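Local atomic coordinates of probable ss-1,3-N-acetylglucosaminyltransferase (Staphylococcus aureus subsp. aureus N315, PDB entry 6H21), a protein that is a probable glycosyltransferase, with a family 2 domain of the GT-A clan joined to a TarS-type linker domain. Residues K85-G88 and V92-N95; S23-T28 and T96-S101; I56-S61 and G65-V70. All coordinates share one frame; numbering follows the deposited sequence.

How the interactions relate
All three interactions lie in the family 2 glycosyltransferase region and touch uridine-diphosphate-N-acetylglucosamine. Their centres are close: about 11 Å between interactions 1 and 2, 12 Å between 1 and 3, and 14 Å between 2 and 3. Interactions 1 and 2 share helix 91-100, whose start faces the ligand and whose end packs on strand 22-28. That strand is the sheet neighbour of strand 52-58, from which interaction 3 starts. Along the chain, strand 22-28 comes first, then interaction 3, interaction 1, and finally the end of helix 91-100. Strand ends, loop and helix start together line part of the pocket that holds this ligand.

Interaction 1. Residues K85-G88 and V92-N95; sequences KNSG and VPRN. With UD1 (uridine-diphosphate-N-acetylglucosamine), chain X.
Ser87 closes a small contact in which the loop after strand 79-82 touches the first turns of helix 91-100. Its CB rests on Val92, 3.8 Å from Val92 CB. Beyond it, OG sits between the backbone N and the carbonyl carbon (chi1 70°) and turns in alongside the proline ring, with Ser87 OG 3.4 Å from Pro93 CD. The hydroxyl tip has two polar partners: Asp59 OD2, and a water that donates to Ser87 OG at 2.7 Å. The same water accepts from Val92 N at 2.9 Å, so it bridges loop and helix, whose segments have no direct hydrogen bond between them.

Residues of both segments reach the ligand: Asn86 and Pro93 at the uracil, Arg94 at the sugar. On the loop, Asn86 points its amide at the base: Asn86 ND2 donates to UD1 O4 over 3.0 Å in a nearly straight bond (169°), while a second bond, to Asp59 O, fixes the rotation of the amide. On the helix, Pro93 presents its ring carbon CG to the other uracil carbonyl, 3.5 Å from UD1 O2. Arg94 stretches from CG to NE as an extended chain and meets the sugar with the edge of its guanidinium; Arg94 NH2 donates to UD1 O4' at 2.9 Å, with the acceptor in the guanidinium plane and the bond noticeably bent (147°). Salt bridges run from NH2 to Asp110 OD1 and from NH1 to Asp199 OD2.

The direct protein-ligand hydrogen bonds here are therefore N-H donors aimed at ligand oxygens, one at the base and one at the sugar. At the sugar, the two carboxylates hold the guanidinium so that NH2 is directed at O4'.

Interaction 2. Residues S23-T28 and T96-S101; sequences SVIMPT and TGLKMS. With UD1 (uridine-diphosphate-N-acetylglucosamine), chain X.
Ser23 OG accepts a 2.6 Å hydrogen bond from Ser101 OG and is also bonded to Glu53 OE2. Ser101 reaches it because its OG lies opposite the backbone N (chi1 170°), just where the chain leaves helix 91-100; Ala103 N is bonded to the same hydroxyl. A buried chain of hydrogen bonds thus ties the strand to the helix end.

Farther along, the contact becomes apolar. Ile25 lies over the helix backbone: its CD1 is 3.6 Å from Gly97 C, and its other branch, CG2, is 3.9 Å from Gly97 CA. With no side chain at Gly97 the backbones come close, the CA atoms of Ile25 and Gly97 being 5.7 Å apart. Leu98 starts away from the strand but bends back, bringing its CD2 within 3.9 Å of Ile25 CD1, and also packs on Phe108.

At the strand's other end, Pro27 O accepts from both ribose hydroxyls, UD1 O3B at 2.6 Å and UD1 O2' at 3.2 Å. Here helix 91-100 packs on the parallel strands 22-28 and 105-108, and strand 22-28 ends at the ribose, as in the Rossmann-like nucleotide-binding part of GT-A glycosyltransferases.

Interaction 3. Residues I56-S61 and G65-V70; sequences IIDDHS and GETLNV. With UD1 (uridine-diphosphate-N-acetylglucosamine), chain X.
Strand 52-58 ends in a kink, an inverse gamma turn centred on Asp59 (His60 N to Asp58 O), after which Ser61 faces the first turn of helix 66-72, its CA 6.7 Å from Thr67 CA. Thr67 packs on Asp58 and Ser61: its methyl CG2, opposite the backbone N, lies 3.6 Å from Asp58 OD1, and Thr67 CB is 3.7 Å from Ser61 OG. The threonine hydroxyl turns elsewhere, to Asp63 OD2 and Gly32 N.

Asp58 folds its carboxylate over the turn as an Asx motif. Ser61 N donates to Asp58 OD2 over 2.9 Å, nearly straight (172°) and on the syn side, 23° out of the carboxylate plane. Ser61 OG donates to the syn lone pair of Asp58 OD1 at 2.6 Å, and Thr28 OG1 is bonded to OD1 too, tying the turn to strand 22-28.

Next to it, Asp59 faces the pocket, and UD1 N3 donates to Asp59 OD2 at 2.8 Å, almost linearly; Ser87 OG is bonded to the same oxygen. Asp58 is thus bonded within the strand-to-helix connection of a beta-alpha-beta unit, while Asp59 presents a carboxylate oxygen to the uracil N-H.

Interaction 1. Residues K85-G88 and V92-N95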
loop_
_atom_site.group_PDB
_atom_site.type_symbol
_atom_site.label_atom_id
_atom_site.label_comp_id
_atom_site.label_asym_id
_atom_site.label_seq_id
_atom_site.Cartn_x
_atom_site.Cartn_y
_atom_site.Cartn_z
ATOM N N LYS C 85 -12.156 36.358 -34.926
ATOM C CA LYS C 85 -12.706 35.932 -33.634
ATOM C C LYS C 85 -11.557 35.523 -32.704
ATOM O O LYS C 85 -10.499 35.106 -33.168
ATOM C CB LYS C 85 -13.665 34.752 -33.816
ATOM N N ASN C 86 -11.793 35.630 -31.393
ATOM C CA ASN C 86 -10.828 35.244 -30.368
ATOM C C ASN C 86 -10.748 33.715 -30.293
ATOM O O ASN C 86 -11.752 33.067 -30.078
ATOM C CB ASN C 86 -11.208 35.825 -29.006
ATOM C CG ASN C 86 -10.309 35.340 -27.891
ATOM O OD1 ASN C 86 -10.760 34.613 -27.012
ATOM N ND2 ASN C 86 -9.035 35.700 -27.935
ATOM N N SER C 87 -9.544 33.156 -30.435
ATOM C CA SER C 87 -9.313 31.713 -30.452
ATOM C C SER C 87 -9.196 31.145 -29.032
ATOM O O SER C 87 -9.281 29.933 -28.845
ATOM C CB SER C 87 -8.081 31.391 -31.249
ATOM O OG SER C 87 -6.916 31.829 -30.567
ATOM N N GLY C 88 -8.951 32.013 -28.044
ATOM C CA GLY C 88 -8.970 31.625 -26.626
ATOM C C GLY C 88 -7.596 31.292 -26.051
ATOM O O GLY C 88 -7.507 31.047 -24.861
ATOM N N VAL C 92 -3.628 29.485 -32.355
ATOM C CA VAL C 92 -3.998 29.989 -33.699
ATOM C C VAL C 92 -3.183 31.242 -34.051
ATOM O O VAL C 92 -2.613 31.327 -35.148
ATOM C CB VAL C 92 -5.518 30.237 -33.808
ATOM C CG1 VAL C 92 -5.881 30.991 -35.068
ATOM C CG2 VAL C 92 -6.303 28.930 -33.736
ATOM N N PRO C 93 -3.116 32.272 -33.175
ATOM C CA PRO C 93 -2.270 33.436 -33.440
ATOM C C PRO C 93 -0.809 33.067 -33.747
ATOM O O PRO C 93 -0.213 33.643 -34.631
ATOM C CB PRO C 93 -2.334 34.290 -32.160
ATOM C CG PRO C 93 -3.534 33.771 -31.375
ATOM C CD PRO C 93 -3.844 32.385 -31.901
ATOM N N ARG C 94 -0.240 32.112 -33.011
ATOM C CA ARG C 94 1.129 31.683 -33.272
ATOM C C ARG C 94 1.212 30.980 -34.633
ATOM O O ARG C 94 2.177 31.210 -35.385
ATOM C CB ARG C 94 1.664 30.796 -32.141
ATOM C CG ARG C 94 2.081 31.553 -30.889
ATOM C CD ARG C 94 2.465 30.578 -29.794
ATOM N NE ARG C 94 2.837 31.155 -28.508
ATOM C CZ ARG C 94 2.894 30.455 -27.377
ATOM N NH1 ARG C 94 2.522 29.186 -27.392
ATOM N NH2 ARG C 94 3.315 31.013 -26.246
ATOM N N ASN C 95 0.207 30.149 -34.959
ATOM C CA ASN C 95 0.141 29.495 -36.277
ATOM C C ASN C 95 0.073 30.563 -37.374
ATOM O O ASN C 95 0.749 30.439 -38.399
ATOM C CB ASN C 95 -1.050 28.541 -36.423
ATOM C CG ASN C 95 -0.888 27.226 -35.691
ATOM O OD1 ASN C 95 0.217 26.843 -35.312
ATOM N ND2 ASN C 95 -1.994 26.524 -35.493
HETATM C "C1'" UD1 X . 1.763 30.297 -19.859
HETATM C "C2'" UD1 X . 3.100 29.551 -19.857
HETATM C "C3'" UD1 X . 3.940 29.988 -21.055
HETATM C "C4'" UD1 X . 3.137 29.797 -22.339
HETATM C "C5'" UD1 X . 1.744 30.426 -22.244
HETATM C "C6'" UD1 X . 0.888 30.128 -23.480
HETATM C "C7'" UD1 X . 3.985 28.904 -17.646
HETATM C "C8'" UD1 X . 4.787 29.361 -16.456
HETATM N "N2'" UD1 X . 3.824 29.806 -18.617
HETATM O "O1'" UD1 X . 2.050 31.696 -19.766
HETATM O "O3'" UD1 X . 5.159 29.230 -21.103
HETATM O "O4'" UD1 X . 3.853 30.399 -23.419
HETATM O "O5'" UD1 X . 1.046 29.995 -21.057
HETATM O "O6'" UD1 X . 0.820 28.734 -23.767
HETATM O "O7'" UD1 X . 3.523 27.778 -17.717
HETATM N N1 UD1 X . -3.174 34.929 -25.766
HETATM C C2 UD1 X . -3.851 34.790 -26.991
HETATM N N3 UD1 X . -5.165 34.606 -27.038
HETATM C C4 UD1 X . -5.885 34.556 -25.924
HETATM C C5 UD1 X . -5.257 34.689 -24.685
HETATM C C6 UD1 X . -3.873 34.870 -24.616
HETATM O O2 UD1 X . -3.236 34.825 -28.065
HETATM O O4 UD1 X . -7.121 34.397 -26.036
HETATM C C1B UD1 X . -1.723 35.110 -25.815
HETATM C C2B UD1 X . -1.196 36.184 -24.879
HETATM O "O2'" UD1 X . -1.393 37.482 -25.428
HETATM C C3B UD1 X . 0.265 35.783 -24.758
HETATM C C4B UD1 X . 0.238 34.263 -24.903
HETATM O O4B UD1 X . -1.044 33.911 -25.446
HETATM O O3B UD1 X . 1.039 36.358 -25.819
HETATM C C5B UD1 X . 0.407 33.543 -23.577
HETATM O O5B UD1 X . -0.434 34.163 -22.614
HETATM P PA UD1 X . 0.091 34.555 -21.154
HETATM O O1A UD1 X . -1.072 35.197 -20.470
HETATM O O2A UD1 X . 1.462 35.226 -21.188
HETATM O O3A UD1 X . 0.266 33.101 -20.550
HETATM P PB UD1 X . 1.042 32.786 -19.192
HETATM O O1B UD1 X . 0.068 32.142 -18.254
HETATM O O2B UD1 X . 1.859 33.969 -18.694
HETATM O O HOH W 1 -5.579 29.482 -30.197
#

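Interaction 2. Residues S23-T28 and T96-S101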
loop_
_atom_site.group_PDB
_atom_site.type_symbol
_atom_site.label_atom_id
_atom_site.label_comp_id
_atom_site.label_asym_id
_atom_site.label_seq_id
_atom_site.Cartn_x
_atom_site.Cartn_y
_atom_site.Cartn_z
ATOM N N SER C 23 12.117 36.264 -37.272
ATOM C CA SER C 23 10.772 36.771 -36.996
ATOM C C SER C 23 10.397 36.509 -35.528
ATOM O O SER C 23 10.257 35.356 -35.127
ATOM C CB SER C 23 9.748 36.124 -37.892
ATOM O OG SER C 23 10.016 36.394 -39.257
ATOM N N VAL C 24 10.193 37.577 -34.748
ATOM C CA VAL C 24 9.566 37.465 -33.444
ATOM C C VAL C 24 8.048 37.426 -33.652
ATOM O O VAL C 24 7.477 38.322 -34.274
ATOM C CB VAL C 24 9.992 38.600 -32.500
ATOM C CG1 VAL C 24 9.377 38.452 -31.115
ATOM C CG2 VAL C 24 11.501 38.695 -32.401
ATOM N N ILE C 25 7.416 36.362 -33.141
ATOM C CA ILE C 25 5.992 36.126 -33.274
ATOM C C ILE C 25 5.358 36.334 -31.897
ATOM O O ILE C 25 5.624 35.573 -30.969
ATOM C CB ILE C 25 5.723 34.717 -33.841
ATOM C CG1 ILE C 25 6.374 34.543 -35.218
ATOM C CG2 ILE C 25 4.230 34.420 -33.869
ATOM C CD1 ILE C 25 6.290 33.145 -35.786
ATOM N N MET C 26 4.530 37.373 -31.779
ATOM C CA MET C 26 3.930 37.757 -30.510
ATOM C C MET C 26 2.412 37.825 -30.648
ATOM O O MET C 26 1.884 38.777 -31.217
ATOM C CB MET C 26 4.454 39.118 -30.045
ATOM C CG MET C 26 3.923 39.527 -28.688
ATOM S SD MET C 26 4.610 41.100 -28.116
ATOM C CE MET C 26 3.895 42.236 -29.297
ATOM N N PRO C 27 1.663 36.843 -30.097
ATOM C CA PRO C 27 0.212 36.959 -29.983
ATOM C C PRO C 27 -0.142 37.936 -28.853
ATOM O O PRO C 27 0.564 37.984 -27.850
ATOM C CB PRO C 27 -0.229 35.529 -29.651
ATOM C CG PRO C 27 0.939 34.954 -28.897
ATOM C CD PRO C 27 2.166 35.584 -29.523
ATOM N N THR C 28 -1.207 38.720 -29.052
ATOM C CA THR C 28 -1.703 39.674 -28.063
ATOM C C THR C 28 -3.197 39.422 -27.830
ATOM O O THR C 28 -3.893 38.906 -28.704
ATOM C CB THR C 28 -1.446 41.125 -28.499
ATOM O OG1 THR C 28 -2.149 41.397 -29.713
ATOM C CG2 THR C 28 0.023 41.427 -28.704
ATOM N N THR C 96 -0.760 31.592 -37.171
ATOM C CA THR C 96 -0.910 32.683 -38.148
ATOM C C THR C 96 0.444 33.364 -38.424
ATOM O O THR C 96 0.764 33.659 -39.572
ATOM C CB THR C 96 -1.919 33.737 -37.679
ATOM O OG1 THR C 96 -3.120 33.094 -37.256
ATOM C CG2 THR C 96 -2.225 34.747 -38.759
ATOM N N GLY C 97 1.207 33.617 -37.353
ATOM C CA GLY C 97 2.560 34.170 -37.390
ATOM C C GLY C 97 3.544 33.312 -38.173
ATOM O O GLY C 97 4.329 33.840 -38.951
ATOM N N LEU C 98 3.522 31.992 -37.965
ATOM C CA LEU C 98 4.420 31.062 -38.698
ATOM C C LEU C 98 4.238 31.201 -40.220
ATOM O O LEU C 98 5.231 31.273 -40.970
ATOM C CB LEU C 98 4.151 29.629 -38.227
ATOM C CG LEU C 98 4.664 29.326 -36.821
ATOM C CD1 LEU C 98 4.157 27.981 -36.312
ATOM C CD2 LEU C 98 6.189 29.385 -36.791
ATOM N N LYS C 99 2.980 31.257 -40.672
ATOM C CA LYS C 99 2.642 31.351 -42.105
ATOM C C LYS C 99 3.130 32.690 -42.684
ATOM O O LYS C 99 3.480 32.775 -43.861
ATOM C CB LYS C 99 1.135 31.151 -42.293
ATOM N N MET C 100 3.166 33.734 -41.850
ATOM C CA MET C 100 3.589 35.070 -42.262
ATOM C C MET C 100 5.119 35.186 -42.356
ATOM O O MET C 100 5.614 36.003 -43.118
ATOM C CB MET C 100 3.056 36.134 -41.297
ATOM C CG MET C 100 1.569 36.358 -41.474
ATOM S SD MET C 100 0.820 37.382 -40.189
ATOM C CE MET C 100 1.553 38.969 -40.579
ATOM N N SER C 101 5.861 34.416 -41.559
ATOM C CA SER C 101 7.319 34.546 -41.524
ATOM C C SER C 101 7.955 33.712 -42.645
ATOM O O SER C 101 7.637 32.548 -42.827
ATOM C CB SER C 101 7.866 34.140 -40.178
ATOM O OG SER C 101 9.283 34.055 -40.224
HETATM C "C1'" UD1 X . 1.763 30.297 -19.859
HETATM C "C2'" UD1 X . 3.100 29.551 -19.857
HETATM C "C3'" UD1 X . 3.940 29.988 -21.055
HETATM C "C4'" UD1 X . 3.137 29.797 -22.339
HETATM C "C5'" UD1 X . 1.744 30.426 -22.244
HETATM C "C6'" UD1 X . 0.888 30.128 -23.480
HETATM C "C7'" UD1 X . 3.985 28.904 -17.646
HETATM C "C8'" UD1 X . 4.787 29.361 -16.456
HETATM N "N2'" UD1 X . 3.824 29.806 -18.617
HETATM O "O1'" UD1 X . 2.050 31.696 -19.766
HETATM O "O3'" UD1 X . 5.159 29.230 -21.103
HETATM O "O4'" UD1 X . 3.853 30.399 -23.419
HETATM O "O5'" UD1 X . 1.046 29.995 -21.057
HETATM O "O6'" UD1 X . 0.820 28.734 -23.767
HETATM O "O7'" UD1 X . 3.523 27.778 -17.717
HETATM N N1 UD1 X . -3.174 34.929 -25.766
HETATM C C2 UD1 X . -3.851 34.790 -26.991
HETATM N N3 UD1 X . -5.165 34.606 -27.038
HETATM C C4 UD1 X . -5.885 34.556 -25.924
HETATM C C5 UD1 X . -5.257 34.689 -24.685
HETATM C C6 UD1 X . -3.873 34.870 -24.616
HETATM O O2 UD1 X . -3.236 34.825 -28.065
HETATM O O4 UD1 X . -7.121 34.397 -26.036
HETATM C C1B UD1 X . -1.723 35.110 -25.815
HETATM C C2B UD1 X . -1.196 36.184 -24.879
HETATM O "O2'" UD1 X . -1.393 37.482 -25.428
HETATM C C3B UD1 X . 0.265 35.783 -24.758
HETATM C C4B UD1 X . 0.238 34.263 -24.903
HETATM O O4B UD1 X . -1.044 33.911 -25.446
HETATM O O3B UD1 X . 1.039 36.358 -25.819
HETATM C C5B UD1 X . 0.407 33.543 -23.577
HETATM O O5B UD1 X . -0.434 34.163 -22.614
HETATM P PA UD1 X . 0.091 34.555 -21.154
HETATM O O1A UD1 X . -1.072 35.197 -20.470
HETATM O O2A UD1 X . 1.462 35.226 -21.188
HETATM O O3A UD1 X . 0.266 33.101 -20.550
HETATM P PB UD1 X . 1.042 32.786 -19.192
HETATM O O1B UD1 X . 0.068 32.142 -18.254
HETATM O O2B UD1 X . 1.859 33.969 -18.694
#

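Interaction 3. Residues I56-S61 and G65-V70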
loop_
_atom_site.group_PDB
_atom_site.type_symbol
_atom_site.label_atom_id
_atom_site.label_comp_id
_atom_site.label_asym_id
_atom_site.label_seq_id
_atom_site.Cartn_x
_atom_site.Cartn_y
_atom_site.Cartn_z
ATOM N N ILE C 56 3.107 40.907 -34.896
ATOM C CA ILE C 56 2.093 40.917 -33.840
ATOM C C ILE C 56 0.783 40.352 -34.408
ATOM O O ILE C 56 0.237 40.859 -35.392
ATOM C CB ILE C 56 1.888 42.328 -33.256
ATOM C CG1 ILE C 56 3.220 43.004 -32.914
ATOM C CG2 ILE C 56 0.952 42.264 -32.056
ATOM C CD1 ILE C 56 3.093 44.447 -32.468
ATOM N N ILE C 57 0.266 39.307 -33.758
ATOM C CA ILE C 57 -1.018 38.748 -34.119
ATOM C C ILE C 57 -1.992 38.979 -32.967
ATOM O O ILE C 57 -1.866 38.345 -31.948
ATOM C CB ILE C 57 -0.908 37.252 -34.439
ATOM C CG1 ILE C 57 0.283 36.946 -35.345
ATOM C CG2 ILE C 57 -2.233 36.762 -35.014
ATOM C CD1 ILE C 57 0.132 37.487 -36.740
ATOM N N ASP C 58 -2.974 39.861 -33.159
ATOM C CA ASP C 58 -3.922 40.162 -32.095
ATOM C C ASP C 58 -5.135 39.222 -32.171
ATOM O O ASP C 58 -5.831 39.160 -33.190
ATOM C CB ASP C 58 -4.376 41.614 -32.120
ATOM C CG ASP C 58 -5.306 41.911 -30.963
ATOM O OD1 ASP C 58 -4.815 41.960 -29.813
ATOM O OD2 ASP C 58 -6.515 42.007 -31.215
ATOM N N ASP C 59 -5.397 38.522 -31.063
ATOM C CA ASP C 59 -6.427 37.466 -31.019
ATOM C C ASP C 59 -7.794 38.104 -30.722
ATOM O O ASP C 59 -8.475 37.725 -29.772
ATOM C CB ASP C 59 -6.045 36.366 -30.025
ATOM C CG ASP C 59 -6.740 35.027 -30.247
ATOM O OD1 ASP C 59 -7.426 34.869 -31.285
ATOM O OD2 ASP C 59 -6.581 34.147 -29.388
ATOM N N HIS C 60 -8.179 39.050 -31.586
ATOM C CA HIS C 60 -9.422 39.827 -31.516
ATOM C C HIS C 60 -9.661 40.352 -30.091
ATOM O O HIS C 60 -10.634 39.972 -29.430
ATOM C CB HIS C 60 -10.612 39.015 -32.064
ATOM C CG HIS C 60 -11.701 39.897 -32.589
ATOM N ND1 HIS C 60 -12.903 40.058 -31.940
ATOM C CD2 HIS C 60 -11.755 40.690 -33.678
ATOM C CE1 HIS C 60 -13.662 40.899 -32.617
ATOM N NE2 HIS C 60 -12.972 41.318 -33.683
ATOM N N SER C 61 -8.768 41.239 -29.634
ATOM C CA SER C 61 -8.929 41.953 -28.371
ATOM C C SER C 61 -10.303 42.628 -28.357
ATOM O O SER C 61 -10.794 43.054 -29.410
ATOM C CB SER C 61 -7.826 42.969 -28.176
ATOM O OG SER C 61 -6.571 42.334 -27.996
ATOM N N GLY C 65 -10.791 48.943 -27.771
ATOM C CA GLY C 65 -9.842 49.411 -28.779
ATOM C C GLY C 65 -8.446 49.701 -28.235
ATOM O O GLY C 65 -7.575 50.122 -29.006
ATOM N N GLU C 66 -8.209 49.445 -26.939
ATOM C CA GLU C 66 -6.973 49.859 -26.252
ATOM C C GLU C 66 -5.756 49.156 -26.869
ATOM O O GLU C 66 -4.797 49.828 -27.234
ATOM C CB GLU C 66 -7.032 49.581 -24.747
ATOM C CG GLU C 66 -7.956 50.515 -23.985
ATOM N N THR C 67 -5.793 47.816 -26.959
ATOM C CA THR C 67 -4.643 47.022 -27.449
ATOM C C THR C 67 -4.351 47.374 -28.913
ATOM O O THR C 67 -3.193 47.549 -29.314
ATOM C CB THR C 67 -4.868 45.512 -27.294
ATOM O OG1 THR C 67 -5.059 45.214 -25.914
ATOM C CG2 THR C 67 -3.711 44.680 -27.807
ATOM N N LEU C 68 -5.411 47.487 -29.718
ATOM C CA LEU C 68 -5.217 47.751 -31.124
ATOM C C LEU C 68 -4.609 49.151 -31.294
ATOM O O LEU C 68 -3.728 49.348 -32.132
ATOM C CB LEU C 68 -6.541 47.619 -31.874
ATOM C CG LEU C 68 -6.395 47.600 -33.392
ATOM N N ASN C 69 -5.078 50.105 -30.480
ATOM C CA ASN C 69 -4.575 51.482 -30.485
ATOM C C ASN C 69 -3.074 51.516 -30.149
ATOM O O ASN C 69 -2.342 52.336 -30.702
ATOM C CB ASN C 69 -5.379 52.371 -29.532
ATOM C CG ASN C 69 -4.933 53.817 -29.533
ATOM O OD1 ASN C 69 -4.727 54.395 -28.466
ATOM N ND2 ASN C 69 -4.795 54.417 -30.706
ATOM N N VAL C 70 -2.618 50.638 -29.248
ATOM C CA VAL C 70 -1.190 50.541 -28.899
ATOM C C VAL C 70 -0.408 50.037 -30.122
ATOM O O VAL C 70 0.613 50.610 -30.497
ATOM C CB VAL C 70 -0.939 49.649 -27.664
ATOM C CG1 VAL C 70 0.539 49.301 -27.500
ATOM C CG2 VAL C 70 -1.472 50.296 -26.394
HETATM C "C1'" UD1 X . 1.763 30.297 -19.859
HETATM C "C2'" UD1 X . 3.100 29.551 -19.857
HETATM C "C3'" UD1 X . 3.940 29.988 -21.055
HETATM C "C4'" UD1 X . 3.137 29.797 -22.339
HETATM C "C5'" UD1 X . 1.744 30.426 -22.244
HETATM C "C6'" UD1 X . 0.888 30.128 -23.480
HETATM C "C7'" UD1 X . 3.985 28.904 -17.646
HETATM C "C8'" UD1 X . 4.787 29.361 -16.456
HETATM N "N2'" UD1 X . 3.824 29.806 -18.617
HETATM O "O1'" UD1 X . 2.050 31.696 -19.766
HETATM O "O3'" UD1 X . 5.159 29.230 -21.103
HETATM O "O4'" UD1 X . 3.853 30.399 -23.419
HETATM O "O5'" UD1 X . 1.046 29.995 -21.057
HETATM O "O6'" UD1 X . 0.820 28.734 -23.767
HETATM O "O7'" UD1 X . 3.523 27.778 -17.717
HETATM N N1 UD1 X . -3.174 34.929 -25.766
HETATM C C2 UD1 X . -3.851 34.790 -26.991
HETATM N N3 UD1 X . -5.165 34.606 -27.038
HETATM C C4 UD1 X . -5.885 34.556 -25.924
HETATM C C5 UD1 X . -5.257 34.689 -24.685
HETATM C C6 UD1 X . -3.873 34.870 -24.616
HETATM O O2 UD1 X . -3.236 34.825 -28.065
HETATM O O4 UD1 X . -7.121 34.397 -26.036
HETATM C C1B UD1 X . -1.723 35.110 -25.815
HETATM C C2B UD1 X . -1.196 36.184 -24.879
HETATM O "O2'" UD1 X . -1.393 37.482 -25.428
HETATM C C3B UD1 X . 0.265 35.783 -24.758
HETATM C C4B UD1 X . 0.238 34.263 -24.903
HETATM O O4B UD1 X . -1.044 33.911 -25.446
HETATM O O3B UD1 X . 1.039 36.358 -25.819
HETATM C C5B UD1 X . 0.407 33.543 -23.577
HETATM O O5B UD1 X . -0.434 34.163 -22.614
HETATM P PA UD1 X . 0.091 34.555 -21.154
HETATM O O1A UD1 X . -1.072 35.197 -20.470
HETATM O O2A UD1 X . 1.462 35.226 -21.188
HETATM O O3A UD1 X . 0.266 33.101 -20.550
HETATM P PB UD1 X . 1.042 32.786 -19.192
HETATM O O1B UD1 X . 0.068 32.142 -18.254
HETATM O O2B UD1 X . 1.859 33.969 -18.694
#